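Local coordinates for protein dTDP-4-dehydrorhamnose reductase (Yersinia enterocolitica, PDB 5U9C) that probably catalyses the NADPH-dependent reduction of dTDP-4-dehydro-beta-L-rhamnose to dTDP-L-rhamnose, at residues W156-G161 with G191-A196. Sequence-based numbering, arbitrary orientation.
Sequences WMIGGG and GSITSA
W156 lays its indole over the backbone of G191, a glycine whose bare CA lies over the six-membered ring, 3.7 Å from the ring centroid, in a CH-pi contact. CG of W156 lies beside its own backbone N, anti to the carbonyl carbon (chi1 -62°). At the far rim CH2 comes 3.3 Å from G191 N. I193 CG2 sits at the ring's edge. R225 adds a cation-pi contact to the indole, while E260 takes the NE1 hydrogen.

Beyond the indole the two strands pair in parallel: alternation along each strand sends side chains to opposite faces, and the register decides which ones meet. S192 O accepts from W156 N, W156 O from T194 N, T194 O from I158 N, and I158 O from A196 N (2.8 Å). On the face shared with W156, I158 and I193 meet through their methyls, CD1 to CD1 at 4.2 Å, and L283 of helix 279-288 packs on both.

M157, a selenomethionine, and T194 occupy the other face and cross obliquely. The bend at chi2 (83°) brings M157 SE to 3.9 Å from T194 CG2 and 4.1 Å from A196 CB; M16 of helix 16-25 covers M157 and A196. T194 OG1 bonds to F217 O and G155 N.

S195 ends the strand as N-cap of helix 196-209, its OG reaching Q198 N. The pair belongs to a small mixed sheet, with 223-224 antiparallel beyond 190-195, separate from the six-stranded Rossmann-type sheet; the W156 side chain lies about 7 Å from those of F168 and R256, seen to bind (R)-malate, which is absent from this chain.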
loop_
_atom_site.group_PDB
_atom_site.type_symbol
_atom_site.label_atom_id
_atom_site.label_comp_id
_atom_site.label_asym_id
_atom_site.label_seq_id
_atom_site.Cartn_x
_atom_site.Cartn_y
_atom_site.Cartn_z
ATOM N N TRP D 156 -19.133 -7.746 16.226
ATOM C CA TRP D 156 -19.942 -8.940 15.926
ATOM C C TRP D 156 -21.028 -9.093 16.999
ATOM O O TRP D 156 -20.738 -9.465 18.147
ATOM C CB TRP D 156 -19.066 -10.183 15.881
ATOM C CG TRP D 156 -18.009 -10.157 14.795
ATOM C CD1 TRP D 156 -18.076 -9.503 13.598
ATOM C CD2 TRP D 156 -16.824 -10.952 14.750
ATOM N NE1 TRP D 156 -16.956 -9.788 12.841
ATOM C CE2 TRP D 156 -16.186 -10.691 13.521
ATOM C CE3 TRP D 156 -16.220 -11.826 15.642
ATOM C CZ2 TRP D 156 -14.976 -11.282 13.172
ATOM C CZ3 TRP D 156 -15.013 -12.418 15.286
ATOM C CH2 TRP D 156 -14.408 -12.143 14.069
HETATM N N MSE D 157 -22.264 -8.776 16.627
HETATM C CA MSE D 157 -23.382 -8.775 17.570
HETATM C C MSE D 157 -23.814 -10.168 17.992
HETATM O O MSE D 157 -23.968 -11.054 17.166
HETATM C CB MSE D 157 -24.530 -8.004 16.906
HETATM C CG MSE D 157 -25.674 -7.626 17.861
HETATM SE SE MSE D 157 -25.219 -5.977 18.842
HETATM C CE MSE D 157 -25.680 -4.748 17.373
ATOM N N ILE D 158 -23.935 -10.391 19.297
ATOM C CA ILE D 158 -24.476 -11.658 19.802
ATOM C C ILE D 158 -25.762 -11.346 20.594
ATOM O O ILE D 158 -25.802 -10.414 21.426
ATOM C CB ILE D 158 -23.463 -12.471 20.637
ATOM C CG1 ILE D 158 -23.094 -11.749 21.928
ATOM C CG2 ILE D 158 -22.209 -12.750 19.807
ATOM C CD1 ILE D 158 -22.140 -12.529 22.802
ATOM N N GLY D 159 -26.820 -12.082 20.287
ATOM C CA GLY D 159 -28.102 -11.893 20.949
ATOM C C GLY D 159 -29.231 -12.612 20.230
ATOM O O GLY D 159 -29.069 -13.030 19.091
ATOM N N GLY D 160 -30.372 -12.736 20.905
ATOM C CA GLY D 160 -31.551 -13.387 20.341
ATOM C C GLY D 160 -31.973 -14.601 21.141
ATOM O O GLY D 160 -33.151 -14.883 21.253
ATOM N N GLY D 161 -31.009 -15.327 21.693
ATOM C CA GLY D 161 -31.327 -16.499 22.501
ATOM C C GLY D 161 -31.744 -17.726 21.689
ATOM O O GLY D 161 -31.723 -17.705 20.449
ATOM N N GLY D 191 -12.045 -10.023 15.041
ATOM C CA GLY D 191 -13.052 -9.010 15.365
ATOM C C GLY D 191 -13.268 -8.944 16.860
ATOM O O GLY D 191 -12.514 -9.536 17.622
ATOM N N SER D 192 -14.289 -8.193 17.266
ATOM C CA SER D 192 -14.686 -8.041 18.649
ATOM C C SER D 192 -16.180 -8.333 18.755
ATOM O O SER D 192 -16.966 -8.007 17.839
ATOM C CB SER D 192 -14.413 -6.603 19.112
ATOM O OG SER D 192 -13.018 -6.308 19.097
ATOM N N ILE D 193 -16.600 -8.924 19.868
ATOM C CA ILE D 193 -18.027 -9.197 20.029
ATOM C C ILE D 193 -18.724 -8.087 20.827
ATOM O O ILE D 193 -18.129 -7.445 21.697
ATOM C CB ILE D 193 -18.312 -10.566 20.700
ATOM C CG1 ILE D 193 -17.644 -10.675 22.061
ATOM C CG2 ILE D 193 -17.873 -11.715 19.796
ATOM C CD1 ILE D 193 -17.962 -11.972 22.776
ATOM N N THR D 194 -19.986 -7.870 20.503
ATOM C CA THR D 194 -20.840 -6.929 21.201
ATOM C C THR D 194 -22.089 -7.667 21.659
ATOM O O THR D 194 -22.872 -8.172 20.832
ATOM C CB THR D 194 -21.283 -5.764 20.297
ATOM O OG1 THR D 194 -20.142 -5.007 19.884
ATOM C CG2 THR D 194 -22.245 -4.821 21.059
ATOM N N SER D 195 -22.281 -7.726 22.971
ATOM C CA SER D 195 -23.490 -8.317 23.552
ATOM C C SER D 195 -24.660 -7.374 23.319
ATOM O O SER D 195 -24.637 -6.231 23.795
ATOM C CB SER D 195 -23.315 -8.535 25.063
ATOM O OG SER D 195 -24.577 -8.727 25.697
ATOM N N ALA D 196 -25.674 -7.829 22.585
ATOM C CA ALA D 196 -26.857 -7.001 22.330
ATOM C C ALA D 196 -27.541 -6.582 23.647
ATOM O O ALA D 196 -27.996 -5.447 23.754
ATOM C CB ALA D 196 -27.849 -7.701 21.401
HETATM O O HOH W 1 -27.038 -10.358 24.086
#